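Local coordinates for 16L protein (Yaba-like disease virus, PDB 6TQP) that probably inhibits apoptosis of the infected host cell as a viral Bcl-2-like protein of the poxvirus M11L family, at residues Asn11-Ile16 with Glu135-Leu140; Ser15-Ile20 with Ile129-Ser134. All coordinates share one frame; numbering follows the deposited sequence.

In the fold
From the N terminus, the chain enters helix 12-27, which supplies one side of both contacts, and returns to it after more than a hundred residues, most of them helical. Interaction 2 closes the shorter loop, bringing 129-134, on helix 120-134, against 15-20. Interaction 1 closes the longer one, bringing 135-140, which leads into helix 137-148, against 11-16. The two therefore nest, with Ser15 and Ile16 common to both first segments and Ile16 touching both partners. Their centres lie about 7 Å apart, and Leu140 meets Ile133 between them. Together they lay the last two helices, joined by a short break, against the first helix of this Bcl-2-like helical bundle.

Interaction 1: Asn11-Ile16 with Glu135-Leu140; sequences NFNNSI and ENSEDL
Asn13 and Ser137 form the polar heart of this contact, where the first turn of helix 12-27 meets the first turn of helix 137-148; their CA atoms are 5.2 Å apart. Ser137 OG appears to donate to Asn13 OD1, but the refined separation of 2.4 Å is very short and the bond is to be read with caution. The same oxygen accepts a weak bond from Ser137 N at 3.3 Å. The other half of the carboxamide is engaged too: Asn13 ND2 donates to a water at 2.8 Å, and that water accepts from Asn136 N, extending the grip to the residue before the helix. For Asn13, chi1 of -66° sets CG beside the backbone N, and the near-planar chi2 (5°) carries OD1 on to Ser137.

Asn11 is the N-cap of its own helix: its OD1 accepts from Asn14 N at 2.9 Å, in the carbonyl plane, with an N-H...O angle of 163°. Asn136 holds the equivalent place before helix 137-148 but makes no such side-chain bond.

In the apolar part, Ile16 presents two branches: CG2 meets Leu140 CD2 at 4.0 Å, the isoleucine and leucine crossing at a slant, while CG1 packs on Ser137 CB at 3.7 Å. Glu138 CG approaches the Phe12 ring obliquely, and Phe12 CB comes within 3.2 Å of Ser137 OG, a close van der Waals approach to the hydroxyl.

Glu135, at the turn, directs its carboxylate to Lys132 in a salt bridge. The paired helix starts bring together the first and last helices of the Bcl-2-like bundle. Phe12 also touches Tyr39 and Ile16 touches Leu43, both on helix 38-68, while both side chains touch Ile141 of helix 137-148, so the three helices meet around these residues.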
loop_
_atom_site.group_PDB
_atom_site.type_symbol
_atom_site.label_atom_id
_atom_site.label_comp_id
_atom_site.label_asym_id
_atom_site.label_seq_id
_atom_site.Cartn_x
_atom_site.Cartn_y
_atom_site.Cartn_z
ATOM N N ASN A 11 18.635 8.027 1.230
ATOM C CA ASN A 11 17.367 8.725 1.458
ATOM C C ASN A 11 16.269 7.718 1.766
ATOM O O ASN A 11 15.890 6.932 0.892
ATOM C CB ASN A 11 16.987 9.562 0.238
ATOM C CG ASN A 11 15.752 10.399 0.474
ATOM O OD1 ASN A 11 14.627 9.892 0.448
ATOM N ND2 ASN A 11 15.953 11.692 0.705
ATOM N N PHE A 12 15.719 7.783 2.986
ATOM C CA PHE A 12 14.786 6.756 3.461
ATOM C C PHE A 12 13.459 6.784 2.710
ATOM O O PHE A 12 12.893 5.726 2.398
ATOM C CB PHE A 12 14.551 6.932 4.960
ATOM C CG PHE A 12 15.763 6.630 5.791
ATOM C CD1 PHE A 12 16.421 7.637 6.482
ATOM C CD2 PHE A 12 16.264 5.340 5.854
ATOM C CE1 PHE A 12 17.548 7.355 7.237
ATOM C CE2 PHE A 12 17.388 5.053 6.607
ATOM C CZ PHE A 12 18.031 6.061 7.297
ATOM N N ASN A 13 12.927 7.978 2.436
ATOM C CA ASN A 13 11.687 8.065 1.669
ATOM C C ASN A 13 11.846 7.394 0.312
ATOM O O ASN A 13 10.970 6.638 -0.119
ATOM C CB ASN A 13 11.269 9.528 1.493
ATOM C CG ASN A 13 10.900 10.193 2.802
ATOM O OD1 ASN A 13 11.036 9.605 3.874
ATOM N ND2 ASN A 13 10.418 11.428 2.718
ATOM N N ASN A 14 12.968 7.654 -0.367
ATOM C CA ASN A 14 13.232 7.024 -1.654
ATOM C C ASN A 14 13.303 5.505 -1.526
ATOM O O ASN A 14 12.809 4.779 -2.398
ATOM C CB ASN A 14 14.528 7.580 -2.229
ATOM C CG ASN A 14 14.835 7.025 -3.601
ATOM O OD1 ASN A 14 14.093 7.252 -4.558
ATOM N ND2 ASN A 14 15.944 6.312 -3.708
ATOM N N SER A 15 13.919 5.004 -0.452
ATOM C CA SER A 15 13.989 3.557 -0.246
ATOM C C SER A 15 12.595 2.950 -0.194
ATOM O O SER A 15 12.304 1.958 -0.875
ATOM C CB SER A 15 14.749 3.233 1.048
ATOM O OG SER A 15 16.084 3.703 1.010
ATOM N N ILE A 16 11.716 3.538 0.618
ATOM C CA ILE A 16 10.356 3.028 0.750
ATOM C C ILE A 16 9.609 3.126 -0.575
ATOM O O ILE A 16 8.899 2.195 -0.972
ATOM C CB ILE A 16 9.621 3.771 1.888
ATOM C CG1 ILE A 16 10.155 3.331 3.250
ATOM C CG2 ILE A 16 8.126 3.520 1.847
ATOM C CD1 ILE A 16 9.993 1.856 3.550
ATOM N N GLU A 135 6.396 9.401 2.539
ATOM C CA GLU A 135 6.620 10.560 3.387
ATOM C C GLU A 135 6.719 10.084 4.836
ATOM O O GLU A 135 6.051 9.125 5.235
ATOM C CB GLU A 135 5.487 11.571 3.178
ATOM C CG GLU A 135 5.394 12.093 1.724
ATOM C CD GLU A 135 4.208 13.037 1.487
ATOM O OE1 GLU A 135 3.431 13.260 2.440
ATOM O OE2 GLU A 135 4.070 13.549 0.347
ATOM N N ASN A 136 7.596 10.719 5.613
ATOM C CA ASN A 136 7.825 10.309 7.003
ATOM C C ASN A 136 8.173 8.824 7.099
ATOM O O ASN A 136 7.717 8.116 7.997
ATOM C CB ASN A 136 6.603 10.617 7.858
ATOM C CG ASN A 136 6.055 12.005 7.604
ATOM O OD1 ASN A 136 4.924 12.164 7.142
ATOM N ND2 ASN A 136 6.864 13.015 7.884
ATOM N N SER A 137 8.993 8.342 6.161
ATOM C CA SER A 137 9.297 6.913 6.116
ATOM C C SER A 137 9.957 6.425 7.407
ATOM O O SER A 137 9.846 5.241 7.753
ATOM C CB SER A 137 10.191 6.612 4.909
ATOM O OG SER A 137 11.348 7.434 4.917
ATOM N N GLU A 138 10.657 7.311 8.120
ATOM C CA GLU A 138 11.316 6.926 9.366
ATOM C C GLU A 138 10.344 6.235 10.316
ATOM O O GLU A 138 10.670 5.205 10.922
ATOM C CB GLU A 138 11.931 8.161 10.030
ATOM C CG GLU A 138 13.315 8.534 9.516
ATOM C CD GLU A 138 13.978 9.635 10.341
ATOM O OE1 GLU A 138 13.258 10.371 11.057
ATOM O OE2 GLU A 138 15.220 9.760 10.279
ATOM N N ASP A 139 9.140 6.795 10.462
ATOM C CA ASP A 139 8.142 6.183 11.333
ATOM C C ASP A 139 7.707 4.824 10.806
ATOM O O ASP A 139 7.503 3.887 11.583
ATOM C CB ASP A 139 6.934 7.105 11.479
ATOM C CG ASP A 139 7.296 8.433 12.103
ATOM O OD1 ASP A 139 8.248 8.461 12.912
ATOM O OD2 ASP A 139 6.637 9.445 11.778
ATOM N N LEU A 140 7.556 4.693 9.488
ATOM C CA LEU A 140 7.169 3.400 8.936
ATOM C C LEU A 140 8.288 2.380 9.116
ATOM O O LEU A 140 8.038 1.226 9.479
ATOM C CB LEU A 140 6.799 3.550 7.460
ATOM C CG LEU A 140 6.524 2.271 6.667
ATOM C CD1 LEU A 140 5.403 1.463 7.302
ATOM C CD2 LEU A 140 6.163 2.654 5.253
HETATM O O HOH W 1 9.103 13.158 4.560
#

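Interaction 2: Ser15-Ile20 with Ile129-Ser134; sequences SIKNVI and IALKIS
The segments 15-20 of helix 12-27 and 129-134 of helix 120-134 run roughly antiparallel, their N-to-C directions 141° apart and their axes approaching to 8.3 Å. This close spacing is consistent with the small Ala130 and Ser134 facing the first helix; Ala130 CA lies 5.1 Å from Lys17 CA, and Ser134 lies nearest Ile16.

Ala130 offers its CB as a low spot on which Ile20 settles, the CG2 branch coming to 3.8 Å from Ala130 CB. The other branch reaches farther. CD1 extends from CG1 anti to CA (chi2 170°) and presses on Ile133 CG2 at 3.4 Å, tighter than ordinary van der Waals contact; these two isoleucines meet at an angle to one another.

Lys17 serves this interface through its aliphatic chain. Its CG passes over Ala130 CB, and its CD lies 3.5 Å from Leu131 CD2, the lysine and leucine running side by side in the same direction. The chain then bends, and its NZ makes a long, weak ion pair with Glu127. At the other end of the contact, Ile16 CG2 packs on Ser134 CA at 3.9 Å. Ser134 OG turns back into its own helix, donating to Leu131 O at a short 2.5 Å, a distance to be read with caution, which supplies a partner for this buried hydroxyl.

This is antiparallel helix packing inside the Bcl-2-like bundle. Ile103 touches both Ile20 and Ile133, extending the apolar core to helix 96-113, and Leu90 of helix 76-92 covers Ile133. Among contacts with helix 38-68, Val19 touches Ile47 and Asn18 ND2 hydrogen-bonds Glu40.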
loop_
_atom_site.group_PDB
_atom_site.type_symbol
_atom_site.label_atom_id
_atom_site.label_comp_id
_atom_site.label_asym_id
_atom_site.label_seq_id
_atom_site.Cartn_x
_atom_site.Cartn_y
_atom_site.Cartn_z
ATOM N N SER A 15 13.919 5.004 -0.452
ATOM C CA SER A 15 13.989 3.557 -0.246
ATOM C C SER A 15 12.595 2.950 -0.194
ATOM O O SER A 15 12.304 1.958 -0.875
ATOM C CB SER A 15 14.749 3.233 1.048
ATOM O OG SER A 15 16.084 3.703 1.010
ATOM N N ILE A 16 11.716 3.538 0.618
ATOM C CA ILE A 16 10.356 3.028 0.750
ATOM C C ILE A 16 9.609 3.126 -0.575
ATOM O O ILE A 16 8.899 2.195 -0.972
ATOM C CB ILE A 16 9.621 3.771 1.888
ATOM C CG1 ILE A 16 10.155 3.331 3.250
ATOM C CG2 ILE A 16 8.126 3.520 1.847
ATOM C CD1 ILE A 16 9.993 1.856 3.550
ATOM N N LYS A 17 9.734 4.256 -1.274
ATOM C CA LYS A 17 9.056 4.391 -2.561
ATOM C C LYS A 17 9.485 3.281 -3.516
ATOM O O LYS A 17 8.651 2.657 -4.179
ATOM C CB LYS A 17 9.346 5.756 -3.181
ATOM C CG LYS A 17 8.545 6.034 -4.464
ATOM C CD LYS A 17 9.158 7.127 -5.325
ATOM C CE LYS A 17 10.404 6.645 -6.047
ATOM N NZ LYS A 17 10.487 7.205 -7.418
ATOM N N ASN A 18 10.788 3.032 -3.599
ATOM C CA ASN A 18 11.284 1.985 -4.488
ATOM C C ASN A 18 10.753 0.628 -4.074
ATOM O O ASN A 18 10.385 -0.193 -4.925
ATOM C CB ASN A 18 12.811 1.984 -4.492
ATOM C CG ASN A 18 13.376 3.118 -5.289
ATOM O OD1 ASN A 18 12.680 3.701 -6.122
ATOM N ND2 ASN A 18 14.646 3.439 -5.064
ATOM N N VAL A 19 10.685 0.377 -2.765
ATOM C CA VAL A 19 10.236 -0.925 -2.278
ATOM C C VAL A 19 8.773 -1.149 -2.641
ATOM O O VAL A 19 8.376 -2.248 -3.052
ATOM C CB VAL A 19 10.477 -1.036 -0.757
ATOM C CG1 VAL A 19 9.721 -2.227 -0.175
ATOM C CG2 VAL A 19 11.971 -1.167 -0.461
ATOM N N ILE A 20 7.947 -0.110 -2.512
ATOM C CA ILE A 20 6.516 -0.269 -2.761
ATOM C C ILE A 20 6.260 -0.562 -4.238
ATOM O O ILE A 20 5.489 -1.470 -4.581
ATOM C CB ILE A 20 5.757 0.976 -2.282
ATOM C CG1 ILE A 20 5.846 1.065 -0.751
ATOM C CG2 ILE A 20 4.285 0.921 -2.729
ATOM C CD1 ILE A 20 5.344 2.371 -0.180
ATOM N N ILE A 129 0.786 6.975 -4.964
ATOM C CA ILE A 129 0.510 6.466 -3.623
ATOM C C ILE A 129 1.794 5.988 -2.948
ATOM O O ILE A 129 1.958 6.133 -1.729
ATOM C CB ILE A 129 -0.554 5.359 -3.678
ATOM C CG1 ILE A 129 -1.871 5.930 -4.212
ATOM C CG2 ILE A 129 -0.772 4.765 -2.282
ATOM C CD1 ILE A 129 -2.950 4.893 -4.398
ATOM N N ALA A 130 2.726 5.413 -3.717
ATOM C CA ALA A 130 4.028 5.078 -3.143
ATOM C C ALA A 130 4.717 6.327 -2.613
ATOM O O ALA A 130 5.345 6.297 -1.549
ATOM C CB ALA A 130 4.909 4.383 -4.188
ATOM N N LEU A 131 4.605 7.440 -3.345
ATOM C CA LEU A 131 5.220 8.687 -2.905
ATOM C C LEU A 131 4.634 9.134 -1.576
ATOM O O LEU A 131 5.366 9.474 -0.638
ATOM C CB LEU A 131 5.022 9.778 -3.955
ATOM C CG LEU A 131 5.987 9.801 -5.130
ATOM C CD1 LEU A 131 5.528 10.825 -6.143
ATOM C CD2 LEU A 131 7.399 10.106 -4.660
ATOM N N LYS A 132 3.308 9.135 -1.476
ATOM C CA LYS A 132 2.664 9.580 -0.248
ATOM C C LYS A 132 2.950 8.637 0.909
ATOM O O LYS A 132 3.122 9.082 2.048
ATOM C CB LYS A 132 1.160 9.703 -0.454
ATOM C CG LYS A 132 0.729 10.889 -1.284
ATOM C CD LYS A 132 1.104 12.231 -0.669
ATOM C CE LYS A 132 0.350 12.468 0.627
ATOM N NZ LYS A 132 0.610 13.832 1.161
ATOM N N ILE A 133 2.999 7.331 0.650
ATOM C CA ILE A 133 3.328 6.407 1.729
ATOM C C ILE A 133 4.750 6.646 2.211
ATOM O O ILE A 133 5.046 6.499 3.408
ATOM C CB ILE A 133 3.115 4.951 1.273
ATOM C CG1 ILE A 133 1.621 4.692 1.070
ATOM C CG2 ILE A 133 3.703 3.988 2.280
ATOM C CD1 ILE A 133 1.314 3.324 0.453
ATOM N N SER A 134 5.642 7.055 1.306
ATOM C CA SER A 134 7.056 7.222 1.627
ATOM C C SER A 134 7.342 8.478 2.433
ATOM O O SER A 134 8.443 8.609 2.976
ATOM C CB SER A 134 7.888 7.240 0.342
ATOM O OG SER A 134 7.665 8.422 -0.396
#